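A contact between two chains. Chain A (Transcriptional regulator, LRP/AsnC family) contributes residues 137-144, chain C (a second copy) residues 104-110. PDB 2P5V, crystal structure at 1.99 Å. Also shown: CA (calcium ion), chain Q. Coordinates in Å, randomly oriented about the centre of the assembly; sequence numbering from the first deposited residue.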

ATOM      1  N   GLN A 137       4.871   8.049 -16.278  1.00 45.76           N
ATOM      2  CA  GLN A 137       4.725   8.769 -15.019  1.00 47.99           C
ATOM      3  C   GLN A 137       5.697   8.190 -13.990  1.00 44.52           C
ATOM      4  O   GLN A 137       6.413   8.916 -13.332  1.00 45.92           O
ATOM      5  N   ASP A 138       5.722   6.875 -13.846  1.00 45.98           N
ATOM      6  CA  ASP A 138       6.675   6.246 -12.941  1.00 47.69           C
ATOM      7  C   ASP A 138       6.878   4.781 -13.263  1.00 51.09           C
ATOM      8  O   ASP A 138       6.102   4.174 -14.003  1.00 53.47           O
ATOM      9  N   ALA A 139       7.945   4.224 -12.703  1.00 51.53           N
ATOM     10  CA  ALA A 139       8.226   2.810 -12.809  1.00 46.16           C
ATOM     11  C   ALA A 139       8.756   2.291 -11.481  1.00 47.85           C
ATOM     12  O   ALA A 139       9.456   3.004 -10.754  1.00 46.01           O
ATOM     13  N   GLN A 140       8.407   1.051 -11.165  1.00 43.93           N
ATOM     14  CA  GLN A 140       9.050   0.315 -10.086  1.00 45.00           C
ATOM     15  C   GLN A 140       9.251  -1.114 -10.529  1.00 48.90           C
ATOM     16  O   GLN A 140       8.454  -1.639 -11.301  1.00 43.40           O
ATOM     17  N   SER A 141      10.329  -1.733 -10.058  1.00 47.49           N
ATOM     18  CA  SER A 141      10.773  -2.996 -10.639  1.00 46.58           C
ATOM     19  C   SER A 141      11.115  -4.032  -9.607  1.00 36.19           C
ATOM     20  O   SER A 141      11.488  -3.734  -8.467  1.00 44.48           O
ATOM     21  N   SER A 142      10.995  -5.275 -10.037  1.00 42.86           N
ATOM     22  CA  SER A 142      11.342  -6.410  -9.228  1.00 42.32           C
ATOM     23  C   SER A 142      12.171  -7.315 -10.117  1.00 40.66           C
ATOM     24  O   SER A 142      12.136  -7.193 -11.351  1.00 39.96           O
ATOM     25  N   PHE A 143      12.941  -8.205  -9.502  1.00 45.32           N
ATOM     26  CA  PHE A 143      13.899  -9.016 -10.244  1.00 45.71           C
ATOM     27  C   PHE A 143      13.774 -10.475  -9.849  1.00 36.99           C
ATOM     28  O   PHE A 143      13.383 -10.796  -8.731  1.00 43.35           O
ATOM     29  N   VAL A 144      14.093 -11.346 -10.798  1.00 42.94           N
ATOM     30  CA  VAL A 144      14.061 -12.789 -10.594  1.00 47.35           C
ATOM     31  C   VAL A 144      15.214 -13.276  -9.697  1.00 45.18           C
ATOM     32  O   VAL A 144      16.393 -13.115 -10.023  1.00 47.19           O
TER
ATOM     33  N   LEU C 104      16.557   4.620  -6.245  1.00 46.32           N
ATOM     34  CA  LEU C 104      16.299   3.185  -6.072  1.00 49.33           C
ATOM     35  C   LEU C 104      15.365   2.637  -7.146  1.00 49.47           C
ATOM     36  O   LEU C 104      14.776   3.409  -7.916  1.00 48.89           O
ATOM     37  N   THR C 105      15.241   1.302  -7.175  1.00 45.50           N
ATOM     38  CA  THR C 105      14.474   0.560  -8.197  1.00 48.26           C
ATOM     39  C   THR C 105      12.993   0.354  -7.872  1.00 43.90           C
ATOM     40  O   THR C 105      12.219  -0.043  -8.745  1.00 45.69           O
ATOM     41  N   GLY C 106      12.602   0.592  -6.621  1.00 45.86           N
ATOM     42  CA  GLY C 106      11.222   0.378  -6.197  1.00 45.67           C
ATOM     43  C   GLY C 106      10.341   1.617  -6.303  1.00 46.55           C
ATOM     44  O   GLY C 106      10.565   2.516  -7.133  1.00 44.27           O
ATOM     45  N   GLU C 107       9.329   1.670  -5.449  1.00 48.26           N
ATOM     46  CA  GLU C 107       8.378   2.780  -5.474  1.00 46.99           C
ATOM     47  C   GLU C 107       8.999   4.059  -4.929  1.00 41.21           C
ATOM     48  O   GLU C 107       8.551   5.151  -5.255  1.00 50.34           O
ATOM     49  N   THR C 108      10.014   3.927  -4.084  1.00 40.85           N
ATOM     50  CA  THR C 108      10.711   5.084  -3.555  1.00 44.10           C
ATOM     51  C   THR C 108      11.762   5.557  -4.574  1.00 45.29           C
ATOM     52  O   THR C 108      12.700   4.825  -4.891  1.00 46.23           O
ATOM     53  N   ASP C 109      11.596   6.785  -5.067  1.00 46.73           N
ATOM     54  CA  ASP C 109      12.475   7.344  -6.093  1.00 47.49           C
ATOM     55  C   ASP C 109      13.874   7.568  -5.553  1.00 46.39           C
ATOM     56  O   ASP C 109      14.853   7.204  -6.191  1.00 49.27           O
ATOM     57  N   TYR C 110      13.947   8.216  -4.397  1.00 43.60           N
ATOM     58  CA  TYR C 110      15.205   8.484  -3.715  1.00 45.90           C
ATOM     59  C   TYR C 110      15.070   8.159  -2.245  1.00 43.43           C
ATOM     60  O   TYR C 110      14.092   8.552  -1.589  1.00 43.65           O
TER

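The loop of chain C lies against the strand of chain A, with Gly106(C) CA and Gln140(A) CA the closest CA pair, 4.5 Å apart, and the contact combines one direct hydrogen bond with a calcium ion and several waters. Leu104(C), at the start of the stretch, is out of reach of the strand; Leu104(C) N bonds to Asp109(C) O at 3.1 Å and so closes the loop on itself.

Thr105(C) makes the most extensive contribution from chain C. Thr105(C) O accepts a hydrogen bond from Ser141(A) N (2.9 Å) and also receives a CA-H...O contact from Gln140(A) CA at 3.5 Å. The side chain, chi1 p, points toward the strand and brings Thr105(C) OG1 to the edge of the Phe143(A) ring, 4.0 Å from Phe143(A) CE2. Phe143(A) leaves its backbone sideways, but with chi1 m and chi2 at -88° its ring end approaches the loop. Two waters reinforce this corner. Water 3 lies 2.5 Å from Thr105(C) OG1 and can donate to Ser141(A) O at 2.8 Å, while water 4 donates to Thr105(C) O at 2.9 Å and lies 2.8 Å from Ser141(A) OG, whose side chain is in the m rotamer.

Without a side chain, Gly106(C) offers its backbone to the side chain of Gln140(A), which points toward the loop and whose CB lies 3.5 Å from Gly106(C) C. The carbonyl oxygens Ala139(A) O and Gly106(C) O are 3.8 Å apart, and water 2 lies between them, 2.4 Å from Ala139(A) O and 2.7 Å from Gly106(C) O; it can donate to either, though it has more acceptors in reach than protons.

At Glu107(C), chi1 is p and the side chain leaves sideways. Gln140(A), chi1 p and chi2 t, brings its amide up to the base of this side chain, with Gln140(A) NE2 3.3 Å from Glu107(C) CB; the Glu107(C) carboxylate lies farther from this amide. Glu107(C) O binds the calcium ion at 2.3 Å.

Thr108(C), chi1 m, points away and takes no part. Asp109(C), also m, starts sideways, yet its carboxylate turns in to complete the metal site from this chain, with Asp109(C) OD1 2.5 Å from the calcium. Asp138(A), chi1 t, points toward the loop and supplies OD2 at 2.3 Å from the same ion, and water 2 is a further ligand at 2.7 Å. The cation bridges the two carboxylates and offsets their like charge; Asp138(A) OD1 and Asp109(C) OD1 are 3.8 Å apart. Water 1 lies 2.6 Å from Asp109(C) OD1 and 3.3 Å from Asp138(A) OD1, the latter a weak bond. Tyr110(C) is beyond reach of the strand.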

ATOM      1  CB  GLN A 137       3.283   8.644 -14.530  1.00 45.74           C
ATOM      2  CG  GLN A 137       2.918   9.433 -13.287  1.00 49.94           C
ATOM      3  CD  GLN A 137       1.508   9.096 -12.804  1.00 68.16           C
ATOM      4  OE1 GLN A 137       0.522   9.302 -13.524  1.00 74.64           O
ATOM      5  NE2 GLN A 137       1.408   8.565 -11.584  1.00 77.23           N
ATOM      6  CB  ASP A 138       6.218   6.386 -11.484  1.00 58.60           C
ATOM      7  CG  ASP A 138       7.356   6.142 -10.480  1.00 71.05           C
ATOM      8  OD1 ASP A 138       8.555   6.232 -10.869  1.00 63.51           O
ATOM      9  OD2 ASP A 138       7.047   5.840  -9.302  1.00 78.38           O
ATOM     10  CB  ALA A 139       9.239   2.561 -13.927  1.00 35.26           C
ATOM     11  CB  GLN A 140       8.254   0.369  -8.796  1.00 45.37           C
ATOM     12  CG  GLN A 140       6.816  -0.043  -8.905  1.00 44.29           C
ATOM     13  CD  GLN A 140       6.119   0.100  -7.577  1.00 46.40           C
ATOM     14  OE1 GLN A 140       6.154  -0.806  -6.753  1.00 53.57           O
ATOM     15  NE2 GLN A 140       5.499   1.250  -7.350  1.00 48.10           N
ATOM     16  CB  SER A 141      11.976  -2.772 -11.564  1.00 44.44           C
ATOM     17  OG  SER A 141      11.651  -1.822 -12.572  1.00 48.19           O
ATOM     18  CB  SER A 142      10.067  -7.100  -8.727  1.00 46.55           C
ATOM     19  OG  SER A 142      10.373  -8.046  -7.724  1.00 68.92           O
ATOM     20  CB  PHE A 143      15.323  -8.472 -10.025  1.00 41.46           C
ATOM     21  CG  PHE A 143      15.440  -6.995 -10.311  1.00 44.57           C
ATOM     22  CD1 PHE A 143      15.724  -6.540 -11.591  1.00 42.12           C
ATOM     23  CD2 PHE A 143      15.221  -6.066  -9.308  1.00 43.23           C
ATOM     24  CE1 PHE A 143      15.800  -5.184 -11.864  1.00 47.94           C
ATOM     25  CE2 PHE A 143      15.305  -4.717  -9.571  1.00 50.29           C
ATOM     26  CZ  PHE A 143      15.594  -4.276 -10.860  1.00 48.03           C
ATOM     27  CB  VAL A 144      14.090 -13.543 -11.951  1.00 47.47           C
ATOM     28  CG1 VAL A 144      14.294 -15.056 -11.752  1.00 42.93           C
ATOM     29  CG2 VAL A 144      12.813 -13.271 -12.728  1.00 45.11           C
TER
ATOM     30  CB  LEU C 104      15.748   2.886  -4.664  1.00 43.69           C
ATOM     31  CG  LEU C 104      16.575   3.276  -3.436  1.00 48.10           C
ATOM     32  CD1 LEU C 104      15.977   2.658  -2.171  1.00 45.30           C
ATOM     33  CD2 LEU C 104      18.009   2.835  -3.565  1.00 45.52           C
ATOM     34  CB  THR C 105      15.070  -0.873  -8.430  1.00 49.74           C
ATOM     35  OG1 THR C 105      15.192  -1.552  -7.177  1.00 41.32           O
ATOM     36  CG2 THR C 105      16.431  -0.813  -9.078  1.00 42.48           C
ATOM     37  CB  GLU C 107       7.102   2.423  -4.704  1.00 48.96           C
ATOM     38  CG  GLU C 107       7.240   2.405  -3.192  1.00 58.00           C
ATOM     39  CD  GLU C 107       5.982   1.886  -2.491  1.00 66.45           C
ATOM     40  OE1 GLU C 107       4.893   1.894  -3.112  1.00 75.14           O
ATOM     41  OE2 GLU C 107       6.084   1.478  -1.311  1.00 77.79           O
ATOM     42  CB  THR C 108      11.370   4.777  -2.194  1.00 46.88           C
ATOM     43  OG1 THR C 108      10.371   4.383  -1.252  1.00 54.25           O
ATOM     44  CG2 THR C 108      12.101   5.999  -1.657  1.00 47.48           C
ATOM     45  CB  ASP C 109      11.948   8.684  -6.625  1.00 44.75           C
ATOM     46  CG  ASP C 109      10.562   8.579  -7.249  1.00 51.58           C
ATOM     47  OD1 ASP C 109      10.162   7.475  -7.664  1.00 45.66           O
ATOM     48  OD2 ASP C 109       9.873   9.619  -7.330  1.00 52.27           O
ATOM     49  CB  TYR C 110      15.602   9.957  -3.824  1.00 43.81           C
ATOM     50  CG  TYR C 110      15.896  10.411  -5.218  1.00 41.68           C
ATOM     51  CD1 TYR C 110      17.166  10.265  -5.761  1.00 42.18           C
ATOM     52  CD2 TYR C 110      14.902  10.990  -6.004  1.00 47.45           C
ATOM     53  CE1 TYR C 110      17.447  10.677  -7.043  1.00 48.54           C
ATOM     54  CE2 TYR C 110      15.177  11.419  -7.291  1.00 55.01           C
ATOM     55  CZ  TYR C 110      16.450  11.257  -7.801  1.00 55.31           C
ATOM     56  OH  TYR C 110      16.728  11.672  -9.070  1.00 45.82           O
TER
HETATM   57 CA    CA Q1001       8.062   6.238  -7.241  1.00 59.63          CA
HETATM   58  O   HOH W   1      11.447   5.840  -9.299  1.00 57.59           O
HETATM   59  O   HOH W   2       9.113   4.176  -8.631  1.00 46.10           O
HETATM   60  O   HOH W   3      13.136  -2.797  -6.428  1.00 38.48           O
HETATM   61  O   HOH W   4      12.785   0.540 -11.561  1.00 44.75           O